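Local structure of NLP/P60 (Enterococcus faecium, 6B8C) at residues A30-Y43 with F53-T67. The protein is a secreted peptidoglycan hydrolase that generates muropeptides, enhancing host immunity and limiting bacterial pathogenesis, probably through its NlpC/P60 endopeptidase domain. Residues are numbered along the deposited sequence; the frame is centred on the assembly and turned at random.
Sequences AIVAEAYKYIGTPY and FDCSGFTRYVYLQVT
I31 drops as a knob into a hole formed by V62, Y63, V66 and T67, locking helix 30-36 against helix 55-67 in the helical layer of this NlpC/P60 domain, a papain-like fold of clan CA. The helix axes run 9.2 Å apart at closest approach, at 123° between their directions. The branches of I31 reach different walls of the hole: CG2 meets V62 CG1, while CD1 rests on V66 CB and lies over the Y63 ring as a CH-pi contact, 3.8 Å from its centroid. One turn on, small A35 lets the helices come close, and its CB meets F58 CZ and V62 CG2. A35 and F58 also touch I117, and V62 touches I109, so this tight half is backed by the antiparallel sheet.

Toward the other flank the packing becomes aromatic and polar. With CG anti to the carbonyl carbon, Y38 turns its ring toward segment 53-67, where one face takes the edge of F53, planes at 84°, and, in an offset edge-to-face stack, the edge of Y61. A tyrosine suits this border because Y38 OH donates a 2.7 Å hydrogen bond to E34 OE1 while the ring stays packed. E34 bends at chi2, lays its methylenes on V62 and V66, and gives its other oxygen, OE2, to K37 NZ in a salt bridge; K37 and Q65 mark the solvent side.

Beyond the helices, T41 CG2 packs on F53 CD2, and a single backbone bridge pairs Y43 with F53, held partly by F53 N donating to P42 O at 3.2 Å. D54 CA sits over the Y43 ring, while its carboxylate turns to the helix start: D54 OD1 accepts from G57 N at 2.8 Å, an N-cap bond nearly along the C-O axis.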
loop_
_atom_site.group_PDB
_atom_site.type_symbol
_atom_site.label_atom_id
_atom_site.label_comp_id
_atom_site.label_asym_id
_atom_site.label_seq_id
_atom_site.Cartn_x
_atom_site.Cartn_y
_atom_site.Cartn_z
ATOM N N ALA A 30 -3.794 12.687 4.194
ATOM C CA ALA A 30 -2.662 13.134 3.388
ATOM C C ALA A 30 -2.028 11.970 2.635
ATOM O O ALA A 30 -1.635 12.118 1.470
ATOM C CB ALA A 30 -1.628 13.834 4.270
ATOM N N ILE A 31 -1.922 10.807 3.283
ATOM C CA ILE A 31 -1.427 9.616 2.598
ATOM C C ILE A 31 -2.321 9.278 1.411
ATOM O O ILE A 31 -1.836 8.966 0.317
ATOM C CB ILE A 31 -1.327 8.436 3.584
ATOM C CG1 ILE A 31 -0.336 8.748 4.709
ATOM C CG2 ILE A 31 -0.940 7.154 2.852
ATOM C CD1 ILE A 31 1.116 8.643 4.300
ATOM N N VAL A 32 -3.640 9.342 1.610
ATOM C CA VAL A 32 -4.576 9.037 0.529
ATOM C C VAL A 32 -4.435 10.043 -0.608
ATOM O O VAL A 32 -4.431 9.676 -1.793
ATOM C CB VAL A 32 -6.014 9.000 1.077
ATOM C CG1 VAL A 32 -7.016 8.865 -0.057
ATOM C CG2 VAL A 32 -6.166 7.862 2.073
ATOM N N ALA A 33 -4.320 11.328 -0.265
ATOM C CA ALA A 33 -4.207 12.360 -1.287
ATOM C C ALA A 33 -2.923 12.202 -2.091
ATOM O O ALA A 33 -2.910 12.428 -3.307
ATOM C CB ALA A 33 -4.276 13.744 -0.643
ATOM N N GLU A 34 -1.830 11.810 -1.430
ATOM C CA GLU A 34 -0.584 11.573 -2.153
ATOM C C GLU A 34 -0.682 10.328 -3.028
ATOM O O GLU A 34 -0.175 10.314 -4.156
ATOM C CB GLU A 34 0.579 11.443 -1.169
ATOM C CG GLU A 34 1.941 11.194 -1.816
ATOM C CD GLU A 34 2.519 12.431 -2.495
ATOM O OE1 GLU A 34 3.392 12.278 -3.377
ATOM O OE2 GLU A 34 2.104 13.556 -2.148
ATOM N N ALA A 35 -1.329 9.273 -2.526
ATOM C CA ALA A 35 -1.452 8.046 -3.306
ATOM C C ALA A 35 -2.282 8.269 -4.563
ATOM O O ALA A 35 -2.005 7.676 -5.613
ATOM C CB ALA A 35 -2.062 6.937 -2.449
ATOM N N TYR A 36 -3.304 9.126 -4.479
ATOM C CA TYR A 36 -4.140 9.382 -5.649
ATOM C C TYR A 36 -3.369 10.029 -6.796
ATOM O O TYR A 36 -3.795 9.918 -7.952
ATOM C CB TYR A 36 -5.339 10.252 -5.266
ATOM C CG TYR A 36 -6.594 9.453 -4.989
ATOM C CD1 TYR A 36 -6.755 8.768 -3.791
ATOM C CD2 TYR A 36 -7.616 9.380 -5.926
ATOM C CE1 TYR A 36 -7.898 8.032 -3.535
ATOM C CE2 TYR A 36 -8.763 8.646 -5.679
ATOM C CZ TYR A 36 -8.898 7.976 -4.481
ATOM O OH TYR A 36 -10.037 7.245 -4.228
ATOM N N LYS A 37 -2.236 10.678 -6.513
ATOM C CA LYS A 37 -1.476 11.351 -7.562
ATOM C C LYS A 37 -0.905 10.386 -8.594
ATOM O O LYS A 37 -0.553 10.818 -9.698
ATOM C CB LYS A 37 -0.325 12.157 -6.957
ATOM C CG LYS A 37 -0.746 13.236 -5.975
ATOM C CD LYS A 37 0.475 13.886 -5.347
ATOM C CE LYS A 37 0.088 15.025 -4.423
ATOM N NZ LYS A 37 1.289 15.676 -3.826
ATOM N N TYR A 38 -0.791 9.101 -8.273
ATOM C CA TYR A 38 -0.080 8.168 -9.132
ATOM C C TYR A 38 -0.998 7.136 -9.772
ATOM O O TYR A 38 -0.511 6.143 -10.323
ATOM C CB TYR A 38 1.042 7.497 -8.339
ATOM C CG TYR A 38 1.909 8.527 -7.656
ATOM C CD1 TYR A 38 2.870 9.234 -8.369
ATOM C CD2 TYR A 38 1.734 8.830 -6.315
ATOM C CE1 TYR A 38 3.647 10.195 -7.758
ATOM C CE2 TYR A 38 2.504 9.789 -5.696
ATOM C CZ TYR A 38 3.461 10.469 -6.419
ATOM O OH TYR A 38 4.231 11.425 -5.798
ATOM N N ILE A 39 -2.314 7.359 -9.729
ATOM C CA ILE A 39 -3.248 6.505 -10.448
ATOM C C ILE A 39 -2.878 6.485 -11.923
ATOM O O ILE A 39 -2.590 7.528 -12.523
ATOM C CB ILE A 39 -4.687 6.993 -10.221
ATOM C CG1 ILE A 39 -5.102 6.708 -8.776
ATOM C CG2 ILE A 39 -5.655 6.351 -11.209
ATOM C CD1 ILE A 39 -6.417 7.313 -8.394
ATOM N N GLY A 40 -2.847 5.289 -12.506
ATOM C CA GLY A 40 -2.453 5.133 -13.888
ATOM C C GLY A 40 -0.967 4.971 -14.118
ATOM O O GLY A 40 -0.552 4.823 -15.272
ATOM N N THR A 41 -0.156 5.011 -13.073
ATOM C CA THR A 41 1.263 4.720 -13.215
ATOM C C THR A 41 1.427 3.248 -13.566
ATOM O O THR A 41 0.876 2.393 -12.864
ATOM C CB THR A 41 2.008 5.057 -11.927
ATOM O OG1 THR A 41 1.805 6.438 -11.606
ATOM C CG2 THR A 41 3.497 4.788 -12.072
ATOM N N PRO A 42 2.129 2.906 -14.644
ATOM C CA PRO A 42 2.244 1.495 -15.030
ATOM C C PRO A 42 3.053 0.682 -14.030
ATOM O O PRO A 42 3.873 1.201 -13.268
ATOM C CB PRO A 42 2.941 1.551 -16.395
ATOM C CG PRO A 42 3.605 2.883 -16.439
ATOM C CD PRO A 42 2.755 3.807 -15.626
ATOM N N TYR A 43 2.802 -0.623 -14.046
ATOM C CA TYR A 43 3.511 -1.549 -13.178
ATOM C C TYR A 43 4.894 -1.829 -13.746
ATOM O O TYR A 43 5.044 -2.090 -14.943
ATOM C CB TYR A 43 2.734 -2.856 -13.036
ATOM C CG TYR A 43 3.170 -3.708 -11.865
ATOM C CD1 TYR A 43 4.280 -4.543 -11.958
ATOM C CD2 TYR A 43 2.466 -3.684 -10.670
ATOM C CE1 TYR A 43 4.674 -5.326 -10.890
ATOM C CE2 TYR A 43 2.849 -4.459 -9.600
ATOM C CZ TYR A 43 3.956 -5.279 -9.710
ATOM O OH TYR A 43 4.337 -6.051 -8.634
ATOM N N PHE A 53 5.919 1.544 -10.793
ATOM C CA PHE A 53 5.847 1.036 -9.434
ATOM C C PHE A 53 5.525 -0.449 -9.446
ATOM O O PHE A 53 4.790 -0.936 -10.310
ATOM C CB PHE A 53 4.756 1.736 -8.612
ATOM C CG PHE A 53 5.082 3.137 -8.209
ATOM C CD1 PHE A 53 6.166 3.406 -7.393
ATOM C CD2 PHE A 53 4.266 4.183 -8.600
ATOM C CE1 PHE A 53 6.449 4.699 -7.003
ATOM C CE2 PHE A 53 4.544 5.479 -8.214
ATOM C CZ PHE A 53 5.639 5.737 -7.414
ATOM N N ASP A 54 6.064 -1.163 -8.469
ATOM C CA ASP A 54 5.463 -2.411 -8.040
ATOM C C ASP A 54 4.708 -2.134 -6.741
ATOM O O ASP A 54 4.656 -0.995 -6.268
ATOM C CB ASP A 54 6.513 -3.518 -7.898
ATOM C CG ASP A 54 7.567 -3.215 -6.843
ATOM O OD1 ASP A 54 7.480 -2.173 -6.157
ATOM O OD2 ASP A 54 8.494 -4.038 -6.703
ATOM N N CYS A 55 4.124 -3.183 -6.155
ATOM C CA CYS A 55 3.232 -2.976 -5.015
ATOM C C CYS A 55 3.951 -2.278 -3.865
ATOM O O CYS A 55 3.456 -1.283 -3.325
ATOM C CB CYS A 55 2.618 -4.306 -4.559
ATOM S SG CYS A 55 3.769 -5.607 -4.037
ATOM N N SER A 56 5.140 -2.762 -3.498
ATOM C CA SER A 56 5.841 -2.207 -2.342
ATOM C C SER A 56 6.482 -0.857 -2.656
ATOM O O SER A 56 6.556 0.016 -1.780
ATOM C CB SER A 56 6.891 -3.199 -1.838
ATOM O OG SER A 56 7.714 -3.656 -2.897
ATOM N N GLY A 57 6.968 -0.677 -3.888
ATOM C CA GLY A 57 7.564 0.597 -4.261
ATOM C C GLY A 57 6.571 1.739 -4.191
ATOM O O GLY A 57 6.908 2.843 -3.764
ATOM N N PHE A 58 5.322 1.473 -4.573
ATOM C CA PHE A 58 4.285 2.497 -4.535
ATOM C C PHE A 58 4.012 2.965 -3.105
ATOM O O PHE A 58 4.018 4.171 -2.819
ATOM C CB PHE A 58 3.020 1.942 -5.193
ATOM C CG PHE A 58 1.820 2.809 -5.024
ATOM C CD1 PHE A 58 1.810 4.098 -5.517
ATOM C CD2 PHE A 58 0.691 2.330 -4.380
ATOM C CE1 PHE A 58 0.698 4.901 -5.364
ATOM C CE2 PHE A 58 -0.424 3.129 -4.221
ATOM C CZ PHE A 58 -0.421 4.415 -4.713
ATOM N N THR A 59 3.776 2.019 -2.191
ATOM C CA THR A 59 3.501 2.382 -0.801
ATOM C C THR A 59 4.702 3.065 -0.158
ATOM O O THR A 59 4.546 4.048 0.586
ATOM C CB THR A 59 3.098 1.139 -0.003
ATOM O OG1 THR A 59 4.189 0.211 0.027
ATOM C CG2 THR A 59 1.892 0.463 -0.639
ATOM N N ARG A 60 5.912 2.558 -0.427
ATOM C CA ARG A 60 7.108 3.204 0.097
ATOM C C ARG A 60 7.227 4.633 -0.408
ATOM O O ARG A 60 7.570 5.541 0.356
ATOM C CB ARG A 60 8.352 2.403 -0.283
ATOM C CG ARG A 60 9.643 3.032 0.210
ATOM C CD ARG A 60 10.838 2.115 0.024
ATOM N NE ARG A 60 11.528 2.345 -1.241
ATOM C CZ ARG A 60 12.462 3.273 -1.422
ATOM N NH1 ARG A 60 13.039 3.414 -2.608
ATOM N NH2 ARG A 60 12.816 4.066 -0.417
ATOM N N TYR A 61 6.940 4.856 -1.693
ATOM C CA TYR A 61 7.055 6.194 -2.259
ATOM C C TYR A 61 6.039 7.143 -1.640
ATOM O O TYR A 61 6.364 8.296 -1.333
ATOM C CB TYR A 61 6.880 6.129 -3.776
ATOM C CG TYR A 61 7.285 7.400 -4.485
ATOM C CD1 TYR A 61 6.334 8.341 -4.865
ATOM C CD2 TYR A 61 8.621 7.665 -4.760
ATOM C CE1 TYR A 61 6.706 9.506 -5.509
ATOM C CE2 TYR A 61 9.002 8.828 -5.399
ATOM C CZ TYR A 61 8.042 9.746 -5.772
ATOM O OH TYR A 61 8.420 10.905 -6.413
ATOM N N VAL A 62 4.803 6.677 -1.454
ATOM C CA VAL A 62 3.780 7.519 -0.835
ATOM C C VAL A 62 4.210 7.927 0.570
ATOM O O VAL A 62 4.168 9.113 0.940
ATOM C CB VAL A 62 2.422 6.795 -0.828
ATOM C CG1 VAL A 62 1.396 7.591 -0.044
ATOM C CG2 VAL A 62 1.941 6.578 -2.256
ATOM N N TYR A 63 4.644 6.950 1.375
ATOM C CA TYR A 63 5.041 7.273 2.740
ATOM C C TYR A 63 6.295 8.131 2.778
ATOM O O TYR A 63 6.441 8.963 3.676
ATOM C CB TYR A 63 5.229 5.995 3.550
ATOM C CG TYR A 63 3.945 5.587 4.213
ATOM C CD1 TYR A 63 3.004 4.834 3.531
ATOM C CD2 TYR A 63 3.651 5.998 5.506
ATOM C CE1 TYR A 63 1.818 4.476 4.125
ATOM C CE2 TYR A 63 2.465 5.646 6.110
ATOM C CZ TYR A 63 1.552 4.882 5.415
ATOM O OH TYR A 63 0.365 4.524 6.007
ATOM N N LEU A 64 7.192 7.964 1.808
ATOM C CA LEU A 64 8.378 8.806 1.746
ATOM C C LEU A 64 8.007 10.249 1.438
ATOM O O LEU A 64 8.560 11.181 2.035
ATOM C CB LEU A 64 9.338 8.253 0.697
ATOM C CG LEU A 64 10.827 8.531 0.867
ATOM C CD1 LEU A 64 11.184 8.637 2.338
ATOM C CD2 LEU A 64 11.609 7.405 0.212
ATOM N N GLN A 65 7.064 10.451 0.516
ATOM C CA GLN A 65 6.648 11.805 0.168
ATOM C C GLN A 65 5.938 12.485 1.331
ATOM O O GLN A 65 6.135 13.683 1.565
ATOM C CB GLN A 65 5.743 11.778 -1.062
ATOM C CG GLN A 65 6.435 11.323 -2.325
ATOM C CD GLN A 65 7.717 12.083 -2.582
ATOM O OE1 GLN A 65 8.812 11.554 -2.391
ATOM N NE2 GLN A 65 7.590 13.332 -3.012
ATOM N N VAL A 66 5.103 11.748 2.065
ATOM C CA VAL A 66 4.292 12.408 3.086
ATOM C C VAL A 66 5.059 12.554 4.399
ATOM O O VAL A 66 4.998 13.602 5.053
ATOM C CB VAL A 66 2.964 11.657 3.285
ATOM C CG1 VAL A 66 2.190 12.251 4.450
ATOM C CG2 VAL A 66 2.136 11.721 2.022
ATOM N N THR A 67 5.797 11.518 4.809
ATOM C CA THR A 67 6.407 11.481 6.131
ATOM C C THR A 67 7.924 11.597 6.121
ATOM O O THR A 67 8.506 11.892 7.168
ATOM C CB THR A 67 6.033 10.180 6.854
ATOM O OG1 THR A 67 6.758 9.091 6.274
ATOM C CG2 THR A 67 4.538 9.907 6.728
#